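Local coordinates for flagellar hook-associated protein (Burkholderia pseudomallei, PDB 4UT1) that probably serves as a structural component of the bacterial flagellum, forming part of the junction between hook and filament, at residues A[160-165]-A[257-262]; A[156-161]-A[301-306]; A[96-101]-A[293-298]. One frame throughout, in Å; residues are numbered along the deposited sequence.

Contact 1 of 3, residues A[160-165]-A[257-262]; sequences QLRQSV and PSELTI. With EDO (1,2-ethanediol), chain O.
R162 reaches out from helix 134-193 and meets E259 on segment 257-262. The two side chains pass each other at a slant. The guanidinium and carboxylate planes are only 27° apart, and E259 OE2 lies at the guanidinium edge, near its plane. R162 NE and E259 OE2 are 3.1 Å apart and form a salt bridge. As a hydrogen bond it is weak, because the N-H...O angle is just 123°. The torsions explain the approach. R162 CG stands anti to the backbone N (chi1 -173°), and the chain then bends at chi3, which brings NE to the carboxylate. The aliphatic parts touch as well: R162 CD is 3.7 Å from E259 CG. S258 adds a looser contact, with its OG 3.8 Å from R162 CD; that hydroxyl is hydrogen-bonded to D256. The far end of the guanidinium is held elsewhere, since NH2 makes a salt bridge with D301 and a hydrogen bond with Q304. The arginine is thus gripped at more than one nitrogen, and the nearby acids would probably stabilise its charge. A 1,2-ethanediol, probably from the crystallisation liquor, lies beside T261, but the contact is too short to be trusted. The backbone is tied to the same helix by N166, whose side-chain amide bonds to S258 O and L260 N. T261 pairs with V251 of strand 244-252. The contact brings segment 257-262, which runs into an inner strand of the antiparallel sheet, against helix 134-193, while L300 of helix 287-322 packs against R162.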
loop_
_atom_site.group_PDB
_atom_site.type_symbol
_atom_site.label_atom_id
_atom_site.label_comp_id
_atom_site.label_asym_id
_atom_site.label_seq_id
_atom_site.Cartn_x
_atom_site.Cartn_y
_atom_site.Cartn_z
ATOM N N GLN A 160 6.967 15.424 -1.287
ATOM C CA GLN A 160 7.898 16.523 -1.102
ATOM C C GLN A 160 9.314 15.998 -0.854
ATOM O O GLN A 160 10.284 16.482 -1.450
ATOM C CB GLN A 160 7.421 17.434 0.037
ATOM C CG GLN A 160 6.217 18.296 -0.367
ATOM C CD GLN A 160 5.534 18.983 0.828
ATOM O OE1 GLN A 160 5.998 18.886 1.961
ATOM N NE2 GLN A 160 4.418 19.661 0.566
ATOM N N LEU A 161 9.420 15.006 0.017
ATOM C CA LEU A 161 10.672 14.300 0.234
ATOM C C LEU A 161 11.177 13.659 -1.060
ATOM O O LEU A 161 12.381 13.704 -1.361
ATOM C CB LEU A 161 10.503 13.235 1.318
ATOM C CG LEU A 161 10.474 13.772 2.750
ATOM C CD1 LEU A 161 10.247 12.638 3.728
ATOM C CD2 LEU A 161 11.774 14.499 3.056
ATOM N N ARG A 162 10.260 13.076 -1.826
ATOM C CA ARG A 162 10.638 12.423 -3.081
ATOM C C ARG A 162 11.197 13.452 -4.059
ATOM O O ARG A 162 12.190 13.188 -4.766
ATOM C CB ARG A 162 9.457 11.672 -3.699
ATOM C CG ARG A 162 9.860 10.838 -4.925
ATOM C CD ARG A 162 8.767 9.860 -5.342
ATOM N NE ARG A 162 8.510 8.868 -4.305
ATOM C CZ ARG A 162 7.433 8.860 -3.525
ATOM N NH1 ARG A 162 6.486 9.785 -3.665
ATOM N NH2 ARG A 162 7.300 7.912 -2.608
ATOM N N GLN A 163 10.594 14.638 -4.081
ATOM C CA GLN A 163 11.102 15.683 -4.966
ATOM C C GLN A 163 12.404 16.284 -4.435
ATOM O O GLN A 163 13.281 16.651 -5.219
ATOM C CB GLN A 163 10.056 16.772 -5.177
ATOM C CG GLN A 163 10.580 17.973 -5.947
ATOM C CD GLN A 163 11.168 17.600 -7.286
ATOM O OE1 GLN A 163 10.797 16.580 -7.882
ATOM N NE2 GLN A 163 12.092 18.426 -7.778
ATOM N N SER A 164 12.522 16.396 -3.111
ATOM C CA SER A 164 13.777 16.812 -2.493
ATOM C C SER A 164 14.906 15.880 -2.926
ATOM O O SER A 164 15.997 16.334 -3.281
ATOM C CB SER A 164 13.648 16.845 -0.966
ATOM O OG SER A 164 14.853 17.293 -0.373
ATOM N N VAL A 165 14.643 14.577 -2.951
ATOM C CA VAL A 165 15.642 13.640 -3.460
ATOM C C VAL A 165 15.989 13.946 -4.931
ATOM O O VAL A 165 17.170 14.006 -5.299
ATOM C CB VAL A 165 15.163 12.177 -3.301
ATOM C CG1 VAL A 165 16.073 11.228 -4.097
ATOM C CG2 VAL A 165 15.149 11.812 -1.821
ATOM N N PRO A 257 8.358 8.151 -13.671
ATOM C CA PRO A 257 8.686 9.508 -14.117
ATOM C C PRO A 257 8.671 10.517 -12.983
ATOM O O PRO A 257 9.133 11.638 -13.175
ATOM C CB PRO A 257 7.580 9.818 -15.133
ATOM C CG PRO A 257 6.444 9.000 -14.693
ATOM C CD PRO A 257 7.025 7.731 -14.132
ATOM N N SER A 258 8.137 10.138 -11.823
ATOM C CA SER A 258 8.190 11.015 -10.654
ATOM C C SER A 258 9.575 10.979 -9.994
ATOM O O SER A 258 9.885 11.793 -9.119
ATOM C CB SER A 258 7.098 10.622 -9.637
ATOM O OG SER A 258 7.471 9.481 -8.886
ATOM N N GLU A 259 10.411 10.037 -10.421
ATOM C CA GLU A 259 11.730 9.873 -9.833
ATOM C C GLU A 259 12.821 10.007 -10.885
ATOM O O GLU A 259 12.758 9.380 -11.942
ATOM C CB GLU A 259 11.848 8.527 -9.134
ATOM C CG GLU A 259 10.822 8.385 -7.998
ATOM C CD GLU A 259 11.019 7.152 -7.146
ATOM O OE1 GLU A 259 11.703 6.195 -7.590
ATOM O OE2 GLU A 259 10.477 7.148 -6.012
ATOM N N LEU A 260 13.817 10.830 -10.584
ATOM C CA LEU A 260 14.966 10.971 -11.464
ATOM C C LEU A 260 15.962 9.845 -11.277
ATOM O O LEU A 260 16.125 9.313 -10.178
ATOM C CB LEU A 260 15.679 12.309 -11.224
ATOM C CG LEU A 260 14.842 13.568 -11.378
ATOM C CD1 LEU A 260 15.737 14.799 -11.218
ATOM C CD2 LEU A 260 14.117 13.581 -12.709
ATOM N N THR A 261 16.653 9.506 -12.362
ATOM C CA THR A 261 17.684 8.493 -12.306
ATOM C C THR A 261 18.942 9.107 -12.922
ATOM O O THR A 261 18.884 10.193 -13.501
ATOM C CB THR A 261 17.261 7.207 -13.048
ATOM O OG1 THR A 261 18.263 6.198 -12.878
ATOM C CG2 THR A 261 17.064 7.479 -14.535
ATOM N N ILE A 262 20.076 8.438 -12.765
ATOM C CA ILE A 262 21.335 8.941 -13.307
ATOM C C ILE A 262 21.652 8.283 -14.653
ATOM O O ILE A 262 21.446 7.081 -14.840
ATOM C CB ILE A 262 22.493 8.687 -12.333
ATOM C CG1 ILE A 262 22.092 9.100 -10.910
ATOM C CG2 ILE A 262 23.746 9.405 -12.795
ATOM C CD1 ILE A 262 21.694 10.542 -10.789
HETATM C C1 EDO O . 18.137 2.272 -15.099
HETATM O O1 EDO O . 16.932 2.264 -15.871
HETATM C C2 EDO O . 17.963 3.258 -13.954
HETATM O O2 EDO O . 18.871 4.357 -14.134
#

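Contact 2 of 3, residues A[156-161]-A[301-306]; sequences QQYSQL and DPAQAQ. With EDO (1,2-ethanediol), chain G.
Y158 packs against A303 and Q304 in a buried helix-helix contact. It joins helix 134-193 to helix 287-322 inside the long helical bundle. The closest backbones are those of Y158 and Q304, with CA atoms 6.7 Å apart. Q304 CB sits over one face of the tyrosine ring in a CH-pi contact, 4.2 Å from the ring centroid and 23° off its normal, displaced toward the rim. The glutamine is extended, its CG anti to the backbone N (chi1 -169°), and it runs past the tyrosine in the opposite sense. The amide therefore ends beside the base of the tyrosine, where Q304 OE1 is 3.3 Å from Y158 CB. Ring and amide planes are 26° apart. Further out, A303 CB lies 3.8 Å from Y158 CE1 and 3.5 Å from Y158 OH. I604 of helix 593-630 also packs on the tyrosine. The two segments share no hydrogen bond. The chemistry implies carbon packing on the tyrosine ring and CB, while two buried oxygens find partners outside the segments: Y158 OH in Y600 OH, and Q304 OE1 in R162.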
loop_
_atom_site.group_PDB
_atom_site.type_symbol
_atom_site.label_atom_id
_atom_site.label_comp_id
_atom_site.label_asym_id
_atom_site.label_seq_id
_atom_site.Cartn_x
_atom_site.Cartn_y
_atom_site.Cartn_z
ATOM N N GLN A 156 1.403 14.549 0.661
ATOM C CA GLN A 156 2.187 15.725 0.286
ATOM C C GLN A 156 3.610 15.648 0.831
ATOM O O GLN A 156 4.558 15.993 0.126
ATOM C CB GLN A 156 1.515 17.001 0.782
ATOM C CG GLN A 156 0.160 17.309 0.164
ATOM C CD GLN A 156 0.258 17.842 -1.253
ATOM O OE1 GLN A 156 1.078 18.720 -1.553
ATOM N NE2 GLN A 156 -0.583 17.313 -2.137
ATOM N N GLN A 157 3.764 15.214 2.079
ATOM C CA GLN A 157 5.088 15.098 2.691
ATOM C C GLN A 157 5.948 14.061 1.982
ATOM O O GLN A 157 7.133 14.295 1.698
ATOM C CB GLN A 157 4.982 14.750 4.176
ATOM C CG GLN A 157 6.343 14.580 4.856
ATOM C CD GLN A 157 7.110 15.901 4.970
ATOM O OE1 GLN A 157 6.538 16.933 5.326
ATOM N NE2 GLN A 157 8.396 15.869 4.662
ATOM N N TYR A 158 5.362 12.914 1.671
ATOM C CA TYR A 158 6.124 11.909 0.961
ATOM C C TYR A 158 6.553 12.396 -0.416
ATOM O O TYR A 158 7.703 12.201 -0.806
ATOM C CB TYR A 158 5.330 10.594 0.874
ATOM C CG TYR A 158 5.547 9.786 2.128
ATOM C CD1 TYR A 158 6.746 9.114 2.331
ATOM C CD2 TYR A 158 4.582 9.741 3.139
ATOM C CE1 TYR A 158 6.982 8.399 3.475
ATOM C CE2 TYR A 158 4.808 9.027 4.288
ATOM C CZ TYR A 158 6.002 8.359 4.461
ATOM O OH TYR A 158 6.233 7.652 5.616
ATOM N N SER A 159 5.667 13.065 -1.146
ATOM C CA SER A 159 6.033 13.518 -2.478
ATOM C C SER A 159 7.042 14.663 -2.376
ATOM O O SER A 159 7.873 14.854 -3.256
ATOM C CB SER A 159 4.792 13.952 -3.263
ATOM O OG SER A 159 4.157 15.033 -2.625
ATOM N N GLN A 160 6.967 15.424 -1.287
ATOM C CA GLN A 160 7.898 16.523 -1.102
ATOM C C GLN A 160 9.314 15.998 -0.854
ATOM O O GLN A 160 10.284 16.482 -1.450
ATOM C CB GLN A 160 7.421 17.434 0.037
ATOM C CG GLN A 160 6.217 18.296 -0.367
ATOM C CD GLN A 160 5.534 18.983 0.828
ATOM O OE1 GLN A 160 5.998 18.886 1.961
ATOM N NE2 GLN A 160 4.418 19.661 0.566
ATOM N N LEU A 161 9.420 15.006 0.017
ATOM C CA LEU A 161 10.672 14.300 0.234
ATOM C C LEU A 161 11.177 13.659 -1.060
ATOM O O LEU A 161 12.381 13.704 -1.361
ATOM C CB LEU A 161 10.503 13.235 1.318
ATOM C CG LEU A 161 10.474 13.772 2.750
ATOM C CD1 LEU A 161 10.247 12.638 3.728
ATOM C CD2 LEU A 161 11.774 14.499 3.056
ATOM N N ASP A 301 9.980 4.990 -0.517
ATOM C CA ASP A 301 8.949 4.419 -1.360
ATOM C C ASP A 301 8.231 3.270 -0.642
ATOM O O ASP A 301 7.018 3.161 -0.741
ATOM C CB ASP A 301 9.537 3.965 -2.712
ATOM C CG ASP A 301 9.939 5.150 -3.597
ATOM O OD1 ASP A 301 9.610 6.302 -3.237
ATOM O OD2 ASP A 301 10.592 4.942 -4.652
ATOM N N PRO A 302 8.968 2.420 0.105
ATOM C CA PRO A 302 8.208 1.414 0.855
ATOM C C PRO A 302 7.290 2.042 1.885
ATOM O O PRO A 302 6.158 1.574 2.062
ATOM C CB PRO A 302 9.301 0.576 1.533
ATOM C CG PRO A 302 10.464 0.693 0.586
ATOM C CD PRO A 302 10.409 2.127 0.116
ATOM N N ALA A 303 7.756 3.094 2.545
ATOM C CA ALA A 303 6.960 3.704 3.598
ATOM C C ALA A 303 5.671 4.257 3.017
ATOM O O ALA A 303 4.615 4.097 3.612
ATOM C CB ALA A 303 7.730 4.805 4.317
ATOM N N GLN A 304 5.743 4.911 1.862
ATOM C CA GLN A 304 4.512 5.464 1.315
ATOM C C GLN A 304 3.575 4.357 0.829
ATOM O O GLN A 304 2.358 4.481 0.945
ATOM C CB GLN A 304 4.779 6.449 0.182
ATOM C CG GLN A 304 3.492 7.192 -0.178
ATOM C CD GLN A 304 3.696 8.303 -1.154
ATOM O OE1 GLN A 304 4.822 8.561 -1.612
ATOM N NE2 GLN A 304 2.607 8.980 -1.497
ATOM N N ALA A 305 4.132 3.273 0.296
ATOM C CA ALA A 305 3.309 2.154 -0.153
ATOM C C ALA A 305 2.582 1.526 1.033
ATOM O O ALA A 305 1.423 1.099 0.927
ATOM C CB ALA A 305 4.159 1.101 -0.873
ATOM N N GLN A 306 3.283 1.427 2.155
ATOM C CA GLN A 306 2.685 0.867 3.370
ATOM C C GLN A 306 1.598 1.760 3.951
ATOM O O GLN A 306 0.533 1.275 4.350
ATOM C CB GLN A 306 3.777 0.614 4.414
ATOM C CG GLN A 306 4.769 -0.471 3.981
ATOM C CD GLN A 306 6.077 -0.417 4.752
ATOM O OE1 GLN A 306 6.147 0.141 5.854
ATOM N NE2 GLN A 306 7.124 -0.981 4.171
HETATM C C1 EDO G . 2.480 17.870 -6.489
HETATM O O1 EDO G . 3.185 19.109 -6.597
HETATM C C2 EDO G . 1.817 17.847 -5.118
HETATM O O2 EDO G . 1.065 16.645 -4.961
#

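Contact 3 of 3, residues A[96-101]-A[293-298]; sequences YTLVAQ and LAFRSQ
The F295 ring carries L98 on one face. L98 CB stands over the ring centre, 3.4 Å from the centroid and 6° off the normal, a close CH-pi contact. V99 N approaches the same ring obliquely, 3.6 Å from F295 CE1. A second flat group belongs to segment 96-101 itself: A100 CB lies over one face of the Y96 ring, offset toward its rim. The setting is a bundle of long helices, in which helix 80-106 packs on helix 287-322. Such a bundle, with helices from both ends of the chain brought together, is found in other axial proteins of the flagellum.

The contact is buried. It lies between apolar side chains, with backbone atoms of L98 and V99 also against the ring. F295 points toward helix 80-106, its CG anti to the backbone N (chi1 167°), and the ring turns one face to L98, with V99 at an oblique angle. The CA atoms of V99 and F295 are 6.9 Å apart. Among the backbone atoms, L98 O is 3.5 Å from F295 CE1. V99 takes a smaller part, with its CB 4.2 Å from F295 CE1.

Two other helices close the surroundings. V165 of helix 134-193 packs on F295, and A607 and L611 of helix 593-630 pack on V99. The CB of the next residue, R296, points away from helix 80-106. Its guanidinium forms a salt bridge with D281 and a hydrogen bond with L260 O. Beyond its CB, L98 runs on across the phenylalanine, and its CD1 methyl comes to rest 3.5 Å from F295 CD2.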
loop_
_atom_site.group_PDB
_atom_site.type_symbol
_atom_site.label_atom_id
_atom_site.label_comp_id
_atom_site.label_asym_id
_atom_site.label_seq_id
_atom_site.Cartn_x
_atom_site.Cartn_y
_atom_site.Cartn_z
ATOM N N TYR A 96 21.197 8.626 6.562
ATOM C CA TYR A 96 20.772 8.976 7.922
ATOM C C TYR A 96 19.983 10.294 7.968
ATOM O O TYR A 96 18.877 10.350 8.521
ATOM C CB TYR A 96 21.965 9.078 8.885
ATOM C CG TYR A 96 21.498 9.545 10.243
ATOM C CD1 TYR A 96 20.536 8.820 10.936
ATOM C CD2 TYR A 96 21.968 10.715 10.815
ATOM C CE1 TYR A 96 20.070 9.236 12.162
ATOM C CE2 TYR A 96 21.503 11.140 12.061
ATOM C CZ TYR A 96 20.552 10.396 12.721
ATOM O OH TYR A 96 20.078 10.805 13.951
ATOM N N THR A 97 20.551 11.351 7.395
ATOM C CA THR A 97 19.917 12.664 7.434
ATOM C C THR A 97 18.490 12.592 6.886
ATOM O O THR A 97 17.558 13.146 7.476
ATOM C CB THR A 97 20.740 13.713 6.653
ATOM O OG1 THR A 97 21.994 13.900 7.314
ATOM C CG2 THR A 97 20.014 15.037 6.606
ATOM N N LEU A 98 18.311 11.862 5.790
ATOM C CA LEU A 98 17.014 11.797 5.141
ATOM C C LEU A 98 16.015 10.983 5.954
ATOM O O LEU A 98 14.853 11.369 6.086
ATOM C CB LEU A 98 17.149 11.203 3.739
ATOM C CG LEU A 98 17.840 12.097 2.712
ATOM C CD1 LEU A 98 18.137 11.298 1.471
ATOM C CD2 LEU A 98 16.959 13.288 2.392
ATOM N N VAL A 99 16.457 9.856 6.494
ATOM C CA VAL A 99 15.521 9.012 7.242
ATOM C C VAL A 99 15.253 9.643 8.602
ATOM O O VAL A 99 14.161 9.498 9.150
ATOM C CB VAL A 99 16.033 7.554 7.392
ATOM C CG1 VAL A 99 17.330 7.511 8.159
ATOM C CG2 VAL A 99 14.973 6.671 8.066
ATOM N N ALA A 100 16.227 10.377 9.141
ATOM C CA ALA A 100 15.991 11.079 10.400
ATOM C C ALA A 100 14.907 12.143 10.202
ATOM O O ALA A 100 14.009 12.302 11.038
ATOM C CB ALA A 100 17.275 11.709 10.924
ATOM N N GLN A 101 15.003 12.869 9.088
ATOM C CA GLN A 101 13.981 13.832 8.692
ATOM C C GLN A 101 12.599 13.174 8.596
ATOM O O GLN A 101 11.623 13.675 9.162
ATOM C CB GLN A 101 14.342 14.492 7.352
ATOM C CG GLN A 101 13.313 15.524 6.895
ATOM C CD GLN A 101 13.563 16.043 5.492
ATOM O OE1 GLN A 101 12.677 16.641 4.877
ATOM N NE2 GLN A 101 14.768 15.825 4.981
ATOM N N LEU A 293 19.787 7.463 -3.211
ATOM C CA LEU A 293 19.120 6.346 -3.863
ATOM C C LEU A 293 18.671 5.262 -2.884
ATOM O O LEU A 293 17.557 4.757 -2.988
ATOM C CB LEU A 293 20.043 5.742 -4.930
ATOM C CG LEU A 293 20.385 6.712 -6.059
ATOM C CD1 LEU A 293 21.429 6.125 -7.009
ATOM C CD2 LEU A 293 19.129 7.121 -6.815
ATOM N N ALA A 294 19.533 4.891 -1.941
ATOM C CA ALA A 294 19.161 3.871 -0.951
ATOM C C ALA A 294 17.981 4.315 -0.075
ATOM O O ALA A 294 17.093 3.519 0.235
ATOM C CB ALA A 294 20.354 3.518 -0.079
ATOM N N PHE A 295 17.986 5.580 0.333
ATOM C CA PHE A 295 16.878 6.139 1.104
ATOM C C PHE A 295 15.580 6.027 0.320
ATOM O O PHE A 295 14.556 5.598 0.854
ATOM C CB PHE A 295 17.153 7.609 1.471
ATOM C CG PHE A 295 15.945 8.346 2.000
ATOM C CD1 PHE A 295 15.455 8.084 3.267
ATOM C CD2 PHE A 295 15.302 9.308 1.224
ATOM C CE1 PHE A 295 14.349 8.759 3.748
ATOM C CE2 PHE A 295 14.190 9.985 1.701
ATOM C CZ PHE A 295 13.712 9.706 2.968
ATOM N N ARG A 296 15.631 6.393 -0.955
ATOM C CA ARG A 296 14.444 6.361 -1.801
ATOM C C ARG A 296 13.861 4.949 -1.955
ATOM O O ARG A 296 12.676 4.737 -1.707
ATOM C CB ARG A 296 14.762 6.939 -3.188
ATOM C CG ARG A 296 13.518 7.195 -4.036
ATOM C CD ARG A 296 13.826 8.012 -5.276
ATOM N NE ARG A 296 14.655 7.289 -6.227
ATOM C CZ ARG A 296 15.159 7.830 -7.333
ATOM N NH1 ARG A 296 14.910 9.097 -7.614
ATOM N NH2 ARG A 296 15.907 7.098 -8.155
ATOM N N SER A 297 14.694 3.991 -2.351
ATOM C CA SER A 297 14.199 2.643 -2.658
ATOM C C SER A 297 13.970 1.773 -1.418
ATOM O O SER A 297 13.154 0.851 -1.456
ATOM C CB SER A 297 15.164 1.921 -3.613
ATOM O OG SER A 297 16.436 1.738 -3.007
ATOM N N GLN A 298 14.675 2.046 -0.322
ATOM C CA GLN A 298 14.604 1.135 0.821
ATOM C C GLN A 298 13.778 1.674 1.984
ATOM O O GLN A 298 13.309 0.904 2.828
ATOM C CB GLN A 298 16.012 0.776 1.297
ATOM C CG GLN A 298 16.879 0.133 0.199
ATOM C CD GLN A 298 16.293 -1.155 -0.343
ATOM O OE1 GLN A 298 15.852 -1.222 -1.496
ATOM N NE2 GLN A 298 16.288 -2.191 0.482
#

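How the contacts relate
All three contacts are buried, but they join different elements. Contact 2 lies nearest the centre of the chain, about 11 Å between centres, against about 19 Å for the others. Contact 1 includes the partly exposed S258. Contact 2 and contact 3 tie helices together and share helix 287-322; contact 1 shares helix 134-193 with contact 2 and reaches the sheet instead. Their chemistry follows: contact 3 joins apolar side chains, contact 2 adds polar ends to carbon packing, and contact 1 is ionic. The two arginines, R162 and R296, link them in a polar network. Within it E259 OE2 and D301 OD2 are 2.6 Å apart, which may mean that they share a proton.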